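Local coordinates for protein NeuRonal IgCAM-5 (Caenorhabditis elegans, PDB 6ON6) that probably serves as a cell-surface adhesion receptor in neural wiring, its first immunoglobulin domain pairing with a second copy of itself as a homodimer, at residues P6-P11 against F26-N31; A18-D23 against V83-R88; R60-L65 against L78-V83. All blocks are in the same frame, centred on the assembly; numbering follows the deposited sequence.

Contact 1. Residues P6-P11 against F26-N31; sequences PTIQQP and FTCIVN
T7 and N31 face each other as an antiparallel hydrogen-bonded pair, T7 N giving to N31 O at 2.9 Å and N31 N to T7 O at 2.8 Å. Next, I8 and V30 form a non-hydrogen-bonded pair, and Q9 N closes the ladder on I29 O at 2.8 Å. The face bearing I8 and V30 is the packed one. I8 CD1 ends 4.1 Å from C28 SG, the sulfur bonded to C93, and P6 CB leans on V30 CG1; I95 covers both I8 and V30 from the opposite sheet. The face bearing T7 and N31 is looser and wetter: a water donates to T7 OG1 at 2.7 Å and accepts from N31 ND2. Q9 joins this side with CG anti to the backbone N (chi1 174°) and the chain extended beyond it. Its CB lies 3.8 Å from I29 CG2, and its OE1 takes N31 ND2 at 3.1 Å through an in-plane lone pair, the amide planes turned 49° apart. An alanine in place of Q9 would probably leave N31 ND2 without its protein acceptor in this contact and the amide freer to turn, with the CD contact on I29 CG2 lost and that of CB kept. Beyond Q9 the chain leaves the pairing, with a cis peptide before P11, and S12 OG binds both Q9 O and I29 N. A short first strand on the edge of one sheet, followed by a kink that carries the chain to the other, is characteristic of the immunoglobulin sandwich.

Contact 2. Residues A18-D23 against V83-R88; sequences ALLGQD and VQESDR
G21 and V83 bring the two backbones together, their CA atoms 4.9 Å apart. G21 N donates almost straight to V83 O (2.8 Å, 171°), and V83 N returns a bond to Q22 O at 2.9 Å, so V83 is gripped through both its amide and its carbonyl. Both partners of V83 belong to a type II beta turn from L19 to Q22, closed by Q22 N on L19 O. G21 occupies its third position with phi 88°, where a side chain would be jammed against the preceding carbonyl oxygen. On the other segment, 85-87 is a single 3-10 turn, and D87 OD2 reaches back to Q84 N at 2.8 Å.

Among the side chains, V83 fills the middle. Its CG1, anti to the backbone N (chi1 161°), points to A18 CB at 4.0 Å, while CG2 lies beside Q22 O, the oxygen that V83 N binds. L20 brings its CD2 branch to the start of the 3-10 turn, 3.7 Å from E85 N and touching Q84 CA. Q22 folds its OE1 back onto L19 N at 3.0 Å, the donor standing well above the amide plane, a second link between the turn's first and last residues. Within 83-88, R88 NH1 meets E85 OE2 in a salt bridge, in the guanidinium plane at its edge.

The D87 carbonyl accepts the hydroxyl of Y91, the tyrosine corner of immunoglobulin domains, and D87 OD2 also pairs with K62 NZ. V83 is wedged between strands 24-31 and 101-110, against V24, L107 and V109, so the clamp closes one end of the sandwich where strand 16-19 turns into strand 24-31 and strand 75-80 leads toward strand 89-95.

Contact 3. Residues R60-L65 against L78-V83; sequences RNKYEL and LTIKNV
The Y63 ring meets I80 CG1 at its edge, near the ring plane, with CE1 4.2 Å away; the two side chains lie side by side and point the same way. One ring face carries K62 CG from the neighbouring residue, 3.6 Å above the plane and offset toward the rim. These residues belong to the hairpin of strands 63-69 and 75-80 in the immunoglobulin sandwich, and Y63, L65, L78 and I80 share the face turned inward, where L50 and V56 close over Y63. The antiparallel ladder runs through E64 and T79, with T79 N giving to E64 O at 2.8 Å and E64 N to T79 O at 3.1 Å, and it ends with K81 N on K62 O.

The face bearing E64 and T79 is polar. E64 CB packs against T79 CB, and a water donates to both E64 OE1 and T79 OG1, whose hydroxyl also bonds D25. K81 bends at chi2 and chi3 beside E64, but its ammonium pairs with D23 and stays 4.7 Å (NZ) from E64 OE2, a distance at which the opposite charges may still attract.

The K62 chain bends at chi2 (63°), which places CD; CE beyond it passes I80 CG2, and NZ reaches the open end of the hairpin, where it forms a salt bridge with D87. There NZ also donates to K81 O at 2.9 Å, approaching nearly in line with the carbonyl, at a C=O...N angle of 168°.

Contacts 1 and 3 are the two outer pairings of one four-stranded sheet, ordered 7-8, 24-31, 75-80, 63-69, with centres about 19 Å apart; the middle pairing joins them, F26 N lying 2.8 Å from L78 O. Contact 2 sits at one end of the sandwich, its centre about 24 Å from that of contact 1 and 11 Å from that of contact 3. It shares V83 with contact 3, and two salt bridges, D23 with K81 and D87 with K62, tie them. Along the chain contacts 1 and 2 interleave, and contact 3 falls between the segments of contact 2. Together they join both edge strands inward and close one end of the homodimer-forming domain.

Contact 1. Residues P6-P11 against F26-N31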
ATOM      1  N   PRO A   6       0.363  -6.881 -18.116  1.00 39.00           N
ATOM      2  CA  PRO A   6      -0.448  -7.619 -17.146  1.00 32.65           C
ATOM      3  C   PRO A   6      -1.908  -7.226 -17.251  1.00 37.56           C
ATOM      4  O   PRO A   6      -2.243  -6.049 -17.422  1.00 40.47           O
ATOM      5  CB  PRO A   6       0.132  -7.180 -15.791  1.00 37.20           C
ATOM      6  CG  PRO A   6       1.562  -6.855 -16.101  1.00 35.58           C
ATOM      7  CD  PRO A   6       1.574  -6.298 -17.525  1.00 38.87           C
ATOM      8  N   THR A   7      -2.785  -8.217 -17.063  1.00 31.69           N
ATOM      9  CA  THR A   7      -4.207  -7.962 -16.960  1.00 36.00           C
ATOM     10  C   THR A   7      -4.746  -8.809 -15.812  1.00 33.08           C
ATOM     11  O   THR A   7      -4.174  -9.835 -15.445  1.00 35.37           O
ATOM     12  CB  THR A   7      -4.935  -8.265 -18.300  1.00 39.39           C
ATOM     13  OG1 THR A   7      -4.588  -9.589 -18.722  1.00 41.01           O
ATOM     14  CG2 THR A   7      -4.564  -7.228 -19.376  1.00 39.66           C
ATOM     15  N   ILE A   8      -5.886  -8.410 -15.300  1.00 34.95           N
ATOM     16  CA  ILE A   8      -6.488  -9.146 -14.197  1.00 33.82           C
ATOM     17  C   ILE A   8      -7.694  -9.910 -14.721  1.00 33.67           C
ATOM     18  O   ILE A   8      -8.629  -9.314 -15.284  1.00 34.48           O
ATOM     19  CB  ILE A   8      -6.822  -8.229 -13.018  1.00 36.75           C
ATOM     20  CG1 ILE A   8      -5.519  -7.714 -12.380  1.00 37.93           C
ATOM     21  CG2 ILE A   8      -7.628  -8.990 -12.010  1.00 34.86           C
ATOM     22  CD1 ILE A   8      -5.701  -6.589 -11.364  1.00 40.90           C
ATOM     23  N   GLN A   9      -7.625 -11.237 -14.626  1.00 31.46           N
ATOM     24  CA  GLN A   9      -8.656 -12.082 -15.199  1.00 30.44           C
ATOM     25  C   GLN A   9      -9.926 -11.945 -14.395  1.00 31.87           C
ATOM     26  O   GLN A   9      -9.874 -11.848 -13.162  1.00 35.59           O
ATOM     27  CB  GLN A   9      -8.189 -13.519 -15.102  1.00 33.49           C
ATOM     28  CG  GLN A   9      -9.235 -14.525 -15.530  1.00 32.87           C
ATOM     29  CD  GLN A   9      -8.604 -15.846 -15.824  1.00 35.59           C
ATOM     30  OE1 GLN A   9      -7.583 -15.910 -16.493  1.00 36.39           O
ATOM     31  NE2 GLN A   9      -9.154 -16.899 -15.264  1.00 42.04           N
ATOM     32  N   GLN A  10     -11.019 -11.979 -15.005  1.00 30.51           N
ATOM     33  CA  GLN A  10     -12.253 -11.857 -14.264  1.00 31.51           C
ATOM     34  C   GLN A  10     -13.010 -13.174 -14.222  1.00 29.31           C
ATOM     35  O   GLN A  10     -13.061 -13.885 -15.226  1.00 31.72           O
ATOM     36  CB  GLN A  10     -13.150 -10.778 -14.864  1.00 38.08           C
ATOM     37  CG  GLN A  10     -12.601  -9.383 -14.674  1.00 42.51           C
ATOM     38  CD  GLN A  10     -12.450  -8.980 -13.193  1.00 44.94           C
ATOM     39  OE1 GLN A  10     -13.147  -9.492 -12.307  1.00 43.95           O
ATOM     40  NE2 GLN A  10     -11.526  -8.056 -12.923  1.00 47.98           N
ATOM     41  N   PRO A  11     -13.647 -13.524 -13.095  1.00 30.88           N
ATOM     42  CA  PRO A  11     -13.769 -12.720 -11.880  1.00 30.84           C
ATOM     43  C   PRO A  11     -12.517 -12.760 -11.006  1.00 30.52           C
ATOM     44  O   PRO A  11     -11.926 -13.818 -10.798  1.00 35.69           O
ATOM     45  CB  PRO A  11     -14.913 -13.409 -11.133  1.00 33.74           C
ATOM     46  CG  PRO A  11     -14.841 -14.816 -11.555  1.00 35.42           C
ATOM     47  CD  PRO A  11     -14.408 -14.773 -12.996  1.00 33.67           C
ATOM     48  N   PHE A  26      -9.990 -13.159  -0.905  1.00 21.19           N
ATOM     49  CA  PHE A  26     -10.031 -12.347  -2.135  1.00 21.13           C
ATOM     50  C   PHE A  26      -8.959 -12.906  -3.044  1.00 20.48           C
ATOM     51  O   PHE A  26      -7.802 -13.042  -2.655  1.00 24.09           O
ATOM     52  CB  PHE A  26      -9.773 -10.850  -1.820  1.00 24.81           C
ATOM     53  CG  PHE A  26     -10.941 -10.170  -1.155  1.00 23.14           C
ATOM     54  CD1 PHE A  26     -11.991  -9.690  -1.929  1.00 23.97           C
ATOM     55  CD2 PHE A  26     -11.010 -10.009   0.226  1.00 22.92           C
ATOM     56  CE1 PHE A  26     -13.073  -9.082  -1.358  1.00 24.77           C
ATOM     57  CE2 PHE A  26     -12.105  -9.418   0.785  1.00 26.45           C
ATOM     58  CZ  PHE A  26     -13.130  -8.928   0.013  1.00 26.79           C
ATOM     59  N   THR A  27      -9.340 -13.230  -4.282  1.00 20.86           N
ATOM     60  CA  THR A  27      -8.388 -13.799  -5.246  1.00 22.96           C
ATOM     61  C   THR A  27      -8.136 -12.842  -6.410  1.00 23.20           C
ATOM     62  O   THR A  27      -9.082 -12.324  -7.022  1.00 24.88           O
ATOM     63  CB  THR A  27      -8.883 -15.148  -5.784  1.00 23.48           C
ATOM     64  OG1 THR A  27      -9.112 -16.037  -4.686  1.00 25.40           O
ATOM     65  CG2 THR A  27      -7.847 -15.780  -6.785  1.00 27.49           C
ATOM     66  N   CYS A  28      -6.869 -12.588  -6.686  1.00 23.50           N
ATOM     67  CA  CYS A  28      -6.447 -11.775  -7.819  1.00 24.92           C
ATOM     68  C   CYS A  28      -5.725 -12.692  -8.797  1.00 23.99           C
ATOM     69  O   CYS A  28      -4.652 -13.221  -8.479  1.00 27.81           O
ATOM     70  CB  CYS A  28      -5.490 -10.719  -7.305  1.00 28.13           C
ATOM     71  SG  CYS A  28      -5.000  -9.471  -8.483  1.00 31.88           S
ATOM     72  N   ILE A  29      -6.293 -12.873  -9.985  1.00 24.49           N
ATOM     73  CA  ILE A  29      -5.713 -13.764 -10.980  1.00 25.02           C
ATOM     74  C   ILE A  29      -5.091 -12.888 -12.057  1.00 29.16           C
ATOM     75  O   ILE A  29      -5.770 -12.044 -12.649  1.00 31.20           O
ATOM     76  CB  ILE A  29      -6.772 -14.703 -11.576  1.00 28.21           C
ATOM     77  CG1 ILE A  29      -7.418 -15.539 -10.443  1.00 32.72           C
ATOM     78  CG2 ILE A  29      -6.121 -15.593 -12.659  1.00 30.91           C
ATOM     79  CD1 ILE A  29      -8.566 -16.459 -10.855  1.00 39.68           C
ATOM     80  N   VAL A  30      -3.785 -12.977 -12.204  1.00 30.42           N
ATOM     81  CA  VAL A  30      -3.086 -12.039 -13.056  1.00 30.94           C
ATOM     82  C   VAL A  30      -2.546 -12.796 -14.242  1.00 28.13           C
ATOM     83  O   VAL A  30      -1.758 -13.738 -14.077  1.00 33.82           O
ATOM     84  CB  VAL A  30      -1.955 -11.314 -12.328  1.00 33.85           C
ATOM     85  CG1 VAL A  30      -1.411 -10.251 -13.299  1.00 39.41           C
ATOM     86  CG2 VAL A  30      -2.426 -10.722 -10.996  1.00 34.27           C
ATOM     87  N   ASN A  31      -2.947 -12.363 -15.445  1.00 32.56           N
ATOM     88  CA  ASN A  31      -2.408 -12.877 -16.694  1.00 32.42           C
ATOM     89  C   ASN A  31      -1.275 -11.960 -17.123  1.00 34.90           C
ATOM     90  O   ASN A  31      -1.356 -10.733 -16.962  1.00 38.22           O
ATOM     91  CB  ASN A  31      -3.498 -12.941 -17.771  1.00 32.38           C
ATOM     92  CG  ASN A  31      -4.534 -13.998 -17.459  1.00 29.65           C
ATOM     93  OD1 ASN A  31      -4.215 -15.012 -16.832  1.00 37.19           O
ATOM     94  ND2 ASN A  31      -5.783 -13.740 -17.815  1.00 33.33           N
TER
HETATM   95  O   HOH W   1      -6.761 -11.119 -19.147  1.00 25.85           O

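Contact 2. Residues A18-D23 against V83-R88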
ATOM      1  N   ALA A  18     -19.697 -11.823   5.236  1.00 23.42           N
ATOM      2  CA  ALA A  18     -19.195 -12.729   6.268  1.00 22.58           C
ATOM      3  C   ALA A  18     -19.854 -12.391   7.585  1.00 25.06           C
ATOM      4  O   ALA A  18     -20.198 -11.235   7.841  1.00 27.85           O
ATOM      5  CB  ALA A  18     -17.690 -12.565   6.432  1.00 24.84           C
ATOM      6  N   LEU A  19     -20.024 -13.414   8.412  1.00 23.62           N
ATOM      7  CA  LEU A  19     -20.352 -13.209   9.823  1.00 24.97           C
ATOM      8  C   LEU A  19     -19.073 -13.018  10.627  1.00 24.25           C
ATOM      9  O   LEU A  19     -18.002 -13.433  10.210  1.00 23.26           O
ATOM     10  CB  LEU A  19     -21.089 -14.427  10.380  1.00 23.80           C
ATOM     11  CG  LEU A  19     -22.439 -14.762   9.730  1.00 26.55           C
ATOM     12  CD1 LEU A  19     -23.092 -15.982  10.353  1.00 28.66           C
ATOM     13  CD2 LEU A  19     -23.411 -13.614   9.577  1.00 31.35           C
ATOM     14  N   LEU A  20     -19.199 -12.433  11.828  1.00 24.26           N
ATOM     15  CA  LEU A  20     -18.032 -12.324  12.700  1.00 26.77           C
ATOM     16  C   LEU A  20     -17.391 -13.693  12.902  1.00 23.64           C
ATOM     17  O   LEU A  20     -18.080 -14.682  13.187  1.00 24.99           O
ATOM     18  CB  LEU A  20     -18.412 -11.770  14.084  1.00 28.36           C
ATOM     19  CG  LEU A  20     -18.980 -10.361  14.127  1.00 33.04           C
ATOM     20  CD1 LEU A  20     -19.242  -9.979  15.558  1.00 31.61           C
ATOM     21  CD2 LEU A  20     -18.025  -9.377  13.477  1.00 35.44           C
ATOM     22  N   GLY A  21     -16.064 -13.732  12.789  1.00 21.76           N
ATOM     23  CA  GLY A  21     -15.283 -14.937  12.964  1.00 20.35           C
ATOM     24  C   GLY A  21     -15.091 -15.768  11.711  1.00 20.48           C
ATOM     25  O   GLY A  21     -14.304 -16.717  11.741  1.00 23.35           O
ATOM     26  N   GLN A  22     -15.803 -15.462  10.618  1.00 20.08           N
ATOM     27  CA  GLN A  22     -15.714 -16.239   9.397  1.00 19.19           C
ATOM     28  C   GLN A  22     -14.421 -15.861   8.678  1.00 19.44           C
ATOM     29  O   GLN A  22     -13.948 -14.727   8.794  1.00 21.48           O
ATOM     30  CB  GLN A  22     -16.906 -15.888   8.487  1.00 19.58           C
ATOM     31  CG  GLN A  22     -17.079 -16.728   7.234  1.00 18.84           C
ATOM     32  CD  GLN A  22     -18.399 -16.422   6.522  1.00 20.49           C
ATOM     33  OE1 GLN A  22     -19.403 -16.088   7.175  1.00 20.61           O
ATOM     34  NE2 GLN A  22     -18.412 -16.545   5.168  1.00 19.72           N
ATOM     35  N   ASP A  23     -13.843 -16.813   7.934  1.00 18.22           N
ATOM     36  CA  ASP A  23     -12.694 -16.493   7.081  1.00 18.88           C
ATOM     37  C   ASP A  23     -13.174 -16.200   5.670  1.00 18.88           C
ATOM     38  O   ASP A  23     -14.089 -16.861   5.192  1.00 18.84           O
ATOM     39  CB  ASP A  23     -11.711 -17.662   6.990  1.00 19.72           C
ATOM     40  CG  ASP A  23     -11.046 -18.020   8.319  1.00 20.72           C
ATOM     41  OD1 ASP A  23     -11.123 -17.270   9.306  1.00 22.70           O
ATOM     42  OD2 ASP A  23     -10.437 -19.103   8.342  1.00 31.00           O
ATOM     43  N   VAL A  83     -12.995 -12.710  10.588  1.00 20.79           N
ATOM     44  CA  VAL A  83     -13.466 -11.392  10.184  1.00 21.77           C
ATOM     45  C   VAL A  83     -14.184 -10.674  11.327  1.00 23.79           C
ATOM     46  O   VAL A  83     -14.957 -11.283  12.072  1.00 22.56           O
ATOM     47  CB  VAL A  83     -14.368 -11.564   8.944  1.00 23.50           C
ATOM     48  CG1 VAL A  83     -15.221 -10.358   8.760  1.00 30.66           C
ATOM     49  CG2 VAL A  83     -13.496 -11.851   7.709  1.00 24.64           C
ATOM     50  N   GLN A  84     -13.916  -9.370  11.453  1.00 23.09           N
ATOM     51  CA  GLN A  84     -14.504  -8.513  12.473  1.00 23.16           C
ATOM     52  C   GLN A  84     -15.081  -7.289  11.773  1.00 26.00           C
ATOM     53  O   GLN A  84     -14.816  -7.037  10.602  1.00 26.43           O
ATOM     54  CB  GLN A  84     -13.422  -8.094  13.461  1.00 26.67           C
ATOM     55  CG  GLN A  84     -12.793  -9.276  14.203  1.00 27.05           C
ATOM     56  CD  GLN A  84     -13.751  -9.976  15.111  1.00 27.67           C
ATOM     57  OE1 GLN A  84     -14.510  -9.307  15.860  1.00 28.00           O
ATOM     58  NE2 GLN A  84     -13.628 -11.313  15.192  1.00 28.87           N
ATOM     59  N   GLU A  85     -15.893  -6.525  12.484  1.00 29.61           N
ATOM     60  CA  GLU A  85     -16.408  -5.254  11.991  1.00 28.44           C
ATOM     61  C   GLU A  85     -15.318  -4.369  11.398  1.00 30.20           C
ATOM     62  O   GLU A  85     -15.510  -3.773  10.333  1.00 32.29           O
ATOM     63  CB  GLU A  85     -17.077  -4.507  13.128  1.00 30.70           C
ATOM     64  CG  GLU A  85     -18.368  -5.119  13.598  1.00 36.04           C
ATOM     65  CD  GLU A  85     -19.118  -4.155  14.519  1.00 42.69           C
ATOM     66  OE1 GLU A  85     -18.917  -4.185  15.766  1.00 50.18           O
ATOM     67  OE2 GLU A  85     -19.883  -3.331  13.966  1.00 49.74           O
ATOM     68  N   SER A  86     -14.146  -4.326  12.014  1.00 33.91           N
ATOM     69  CA  SER A  86     -13.078  -3.474  11.520  1.00 29.34           C
ATOM     70  C   SER A  86     -12.537  -3.940  10.172  1.00 28.04           C
ATOM     71  O   SER A  86     -11.853  -3.158   9.505  1.00 30.28           O
ATOM     72  CB  SER A  86     -11.930  -3.382  12.519  1.00 36.43           C
ATOM     73  OG  SER A  86     -11.557  -4.673  12.919  1.00 38.55           O
ATOM     74  N   ASP A  87     -12.831  -5.182   9.755  1.00 25.98           N
ATOM     75  CA  ASP A  87     -12.414  -5.651   8.432  1.00 25.93           C
ATOM     76  C   ASP A  87     -13.346  -5.227   7.313  1.00 26.10           C
ATOM     77  O   ASP A  87     -12.994  -5.452   6.140  1.00 27.94           O
ATOM     78  CB  ASP A  87     -12.311  -7.175   8.461  1.00 23.46           C
ATOM     79  CG  ASP A  87     -11.270  -7.658   9.453  1.00 25.40           C
ATOM     80  OD1 ASP A  87     -10.152  -7.120   9.424  1.00 28.88           O
ATOM     81  OD2 ASP A  87     -11.571  -8.560  10.237  1.00 24.71           O
ATOM     82  N   ARG A  88     -14.517  -4.652   7.602  1.00 29.38           N
ATOM     83  CA  ARG A  88     -15.388  -4.142   6.541  1.00 29.20           C
ATOM     84  C   ARG A  88     -14.619  -3.182   5.649  1.00 29.63           C
ATOM     85  O   ARG A  88     -13.857  -2.343   6.144  1.00 32.71           O
ATOM     86  CB  ARG A  88     -16.511  -3.298   7.132  1.00 33.96           C
ATOM     87  CG  ARG A  88     -17.605  -4.032   7.812  1.00 37.53           C
ATOM     88  CD  ARG A  88     -18.648  -3.039   8.330  1.00 41.15           C
ATOM     89  NE  ARG A  88     -19.708  -3.798   8.977  1.00 45.60           N
ATOM     90  CZ  ARG A  88     -20.026  -3.736  10.261  1.00 45.61           C
ATOM     91  NH1 ARG A  88     -19.408  -2.886  11.074  1.00 48.62           N
ATOM     92  NH2 ARG A  88     -20.999  -4.512  10.720  1.00 50.84           N
TER

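Contact 3. Residues R60-L65 against L78-V83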
ATOM      1  N   ARG A  60       0.717 -11.942  10.466  1.00 34.36           N
ATOM      2  CA  ARG A  60       0.692 -13.226   9.769  1.00 34.27           C
ATOM      3  C   ARG A  60      -0.406 -14.161  10.287  1.00 36.60           C
ATOM      4  O   ARG A  60      -0.807 -15.091   9.568  1.00 38.13           O
ATOM      5  CB  ARG A  60       2.063 -13.898   9.936  1.00 41.12           C
ATOM      6  CG  ARG A  60       2.876 -14.026   8.667  1.00 47.41           C
ATOM      7  N   ASN A  61      -0.882 -13.961  11.522  1.00 36.45           N
ATOM      8  CA  ASN A  61      -2.010 -14.749  12.014  1.00 35.16           C
ATOM      9  C   ASN A  61      -3.359 -14.199  11.568  1.00 35.05           C
ATOM     10  O   ASN A  61      -4.383 -14.870  11.773  1.00 37.91           O
ATOM     11  CB  ASN A  61      -1.974 -14.861  13.543  1.00 42.01           C
ATOM     12  CG  ASN A  61      -0.783 -15.647  14.032  1.00 49.91           C
ATOM     13  OD1 ASN A  61      -0.352 -16.600  13.378  1.00 49.85           O
ATOM     14  ND2 ASN A  61      -0.233 -15.246  15.178  1.00 54.30           N
ATOM     15  N   LYS A  62      -3.392 -12.996  11.000  1.00 32.14           N
ATOM     16  CA  LYS A  62      -4.633 -12.360  10.554  1.00 28.58           C
ATOM     17  C   LYS A  62      -4.844 -12.431   9.038  1.00 28.53           C
ATOM     18  O   LYS A  62      -5.958 -12.665   8.565  1.00 28.97           O
ATOM     19  CB  LYS A  62      -4.594 -10.887  10.955  1.00 29.87           C
ATOM     20  CG  LYS A  62      -5.826 -10.085  10.470  1.00 30.97           C
ATOM     21  CD  LYS A  62      -7.126 -10.616  11.112  1.00 31.20           C
ATOM     22  CE  LYS A  62      -8.328  -9.728  10.689  1.00 28.30           C
ATOM     23  NZ  LYS A  62      -9.599 -10.100  11.415  1.00 27.55           N
ATOM     24  N   TYR A  63      -3.798 -12.208   8.278  1.00 32.50           N
ATOM     25  CA  TYR A  63      -3.835 -12.206   6.827  1.00 28.87           C
ATOM     26  C   TYR A  63      -2.894 -13.296   6.392  1.00 32.41           C
ATOM     27  O   TYR A  63      -1.791 -13.451   6.949  1.00 35.72           O
ATOM     28  CB  TYR A  63      -3.254 -10.927   6.326  1.00 31.79           C
ATOM     29  CG  TYR A  63      -4.039  -9.743   6.746  1.00 29.69           C
ATOM     30  CD1 TYR A  63      -5.300  -9.510   6.225  1.00 33.25           C
ATOM     31  CD2 TYR A  63      -3.541  -8.877   7.693  1.00 29.68           C
ATOM     32  CE1 TYR A  63      -6.038  -8.428   6.632  1.00 31.48           C
ATOM     33  CE2 TYR A  63      -4.247  -7.799   8.088  1.00 27.82           C
ATOM     34  CZ  TYR A  63      -5.493  -7.565   7.556  1.00 33.81           C
ATOM     35  OH  TYR A  63      -6.188  -6.475   7.989  1.00 31.88           O
ATOM     36  N   GLU A  64      -3.335 -14.047   5.406  1.00 28.43           N
ATOM     37  CA  GLU A  64      -2.495 -15.044   4.802  1.00 30.06           C
ATOM     38  C   GLU A  64      -2.451 -14.734   3.325  1.00 27.82           C
ATOM     39  O   GLU A  64      -3.422 -14.247   2.740  1.00 29.36           O
ATOM     40  CB  GLU A  64      -3.016 -16.466   5.054  1.00 30.38           C
ATOM     41  CG  GLU A  64      -3.186 -16.806   6.526  1.00 34.10           C
ATOM     42  CD  GLU A  64      -3.571 -18.254   6.748  1.00 41.60           C
ATOM     43  OE1 GLU A  64      -3.839 -18.944   5.742  1.00 46.00           O
ATOM     44  OE2 GLU A  64      -3.583 -18.702   7.924  1.00 47.63           O
ATOM     45  N   LEU A  65      -1.314 -14.991   2.735  1.00 28.83           N
ATOM     46  CA  LEU A  65      -1.175 -14.811   1.306  1.00 28.54           C
ATOM     47  C   LEU A  65      -0.629 -16.094   0.732  1.00 30.21           C
ATOM     48  O   LEU A  65       0.372 -16.621   1.226  1.00 32.25           O
ATOM     49  CB  LEU A  65      -0.229 -13.666   0.967  1.00 30.25           C
ATOM     50  CG  LEU A  65       0.029 -13.480  -0.522  1.00 29.02           C
ATOM     51  CD1 LEU A  65      -1.210 -12.931  -1.180  1.00 29.72           C
ATOM     52  CD2 LEU A  65       1.193 -12.544  -0.660  1.00 33.05           C
ATOM     53  N   LEU A  78      -5.562 -13.768  -1.018  1.00 23.10           N
ATOM     54  CA  LEU A  78      -5.430 -13.122   0.281  1.00 22.36           C
ATOM     55  C   LEU A  78      -6.571 -13.608   1.166  1.00 20.82           C
ATOM     56  O   LEU A  78      -7.744 -13.442   0.825  1.00 22.81           O
ATOM     57  CB  LEU A  78      -5.557 -11.617   0.101  1.00 27.00           C
ATOM     58  CG  LEU A  78      -5.481 -10.897   1.439  1.00 34.56           C
ATOM     59  CD1 LEU A  78      -4.036 -10.899   1.920  1.00 36.20           C
ATOM     60  CD2 LEU A  78      -5.994  -9.512   1.204  1.00 36.29           C
ATOM     61  N   THR A  79      -6.237 -14.212   2.300  1.00 22.81           N
ATOM     62  CA  THR A  79      -7.252 -14.620   3.265  1.00 21.22           C
ATOM     63  C   THR A  79      -7.298 -13.621   4.406  1.00 22.09           C
ATOM     64  O   THR A  79      -6.248 -13.244   4.941  1.00 23.34           O
ATOM     65  CB  THR A  79      -6.924 -15.999   3.831  1.00 22.68           C
ATOM     66  OG1 THR A  79      -6.906 -16.943   2.759  1.00 24.40           O
ATOM     67  CG2 THR A  79      -7.920 -16.417   4.878  1.00 23.37           C
ATOM     68  N   ILE A  80      -8.501 -13.163   4.728  1.00 21.16           N
ATOM     69  CA  ILE A  80      -8.747 -12.417   5.970  1.00 21.07           C
ATOM     70  C   ILE A  80      -9.345 -13.399   6.953  1.00 19.78           C
ATOM     71  O   ILE A  80     -10.460 -13.897   6.773  1.00 19.50           O
ATOM     72  CB  ILE A  80      -9.692 -11.234   5.749  1.00 23.41           C
ATOM     73  CG1 ILE A  80      -9.126 -10.358   4.636  1.00 26.98           C
ATOM     74  CG2 ILE A  80      -9.792 -10.388   7.018  1.00 25.31           C
ATOM     75  CD1 ILE A  80     -10.085 -10.059   3.629  1.00 34.42           C
ATOM     76  N   LYS A  81      -8.584 -13.723   7.983  1.00 20.05           N
ATOM     77  CA  LYS A  81      -9.054 -14.673   8.975  1.00 20.25           C
ATOM     78  C   LYS A  81      -9.903 -13.959  10.014  1.00 20.08           C
ATOM     79  O   LYS A  81      -9.649 -12.799  10.358  1.00 20.91           O
ATOM     80  CB  LYS A  81      -7.849 -15.300   9.683  1.00 21.97           C
ATOM     81  CG  LYS A  81      -6.896 -16.094   8.742  1.00 26.98           C
ATOM     82  CD  LYS A  81      -7.498 -17.418   8.377  1.00 32.35           C
ATOM     83  CE  LYS A  81      -7.389 -18.348   9.600  1.00 41.57           C
ATOM     84  NZ  LYS A  81      -7.976 -19.717   9.390  1.00 42.94           N
ATOM     85  N   ASN A  82     -10.864 -14.691  10.590  1.00 20.05           N
ATOM     86  CA  ASN A  82     -11.545 -14.230  11.806  1.00 21.25           C
ATOM     87  C   ASN A  82     -12.141 -12.833  11.608  1.00 20.81           C
ATOM     88  O   ASN A  82     -11.851 -11.890  12.325  1.00 22.49           O
ATOM     89  CB  ASN A  82     -10.592 -14.253  13.018  1.00 22.33           C
ATOM     90  CG  ASN A  82     -11.288 -13.908  14.300  1.00 24.77           C
ATOM     91  OD1 ASN A  82     -12.485 -14.167  14.469  1.00 28.38           O
ATOM     92  ND2 ASN A  82     -10.544 -13.271  15.195  1.00 30.12           N
ATOM     93  N   VAL A  83     -12.995 -12.710  10.588  1.00 20.79           N
ATOM     94  CA  VAL A  83     -13.466 -11.392  10.184  1.00 21.77           C
ATOM     95  C   VAL A  83     -14.184 -10.674  11.327  1.00 23.79           C
ATOM     96  O   VAL A  83     -14.957 -11.283  12.072  1.00 22.56           O
ATOM     97  CB  VAL A  83     -14.368 -11.564   8.944  1.00 23.50           C
ATOM     98  CG1 VAL A  83     -15.221 -10.358   8.760  1.00 30.66           C
ATOM     99  CG2 VAL A  83     -13.496 -11.851   7.709  1.00 24.64           C
TER
HETATM  100  O   HOH W   2      -4.557 -17.204   1.429  1.00 30.25           O
HETATM  101  O   HOH W   3      -5.951 -19.453   3.973  1.00 47.05           O
HETATM  102  O   HOH W   4      -6.311 -20.248   6.613  1.00 49.46           O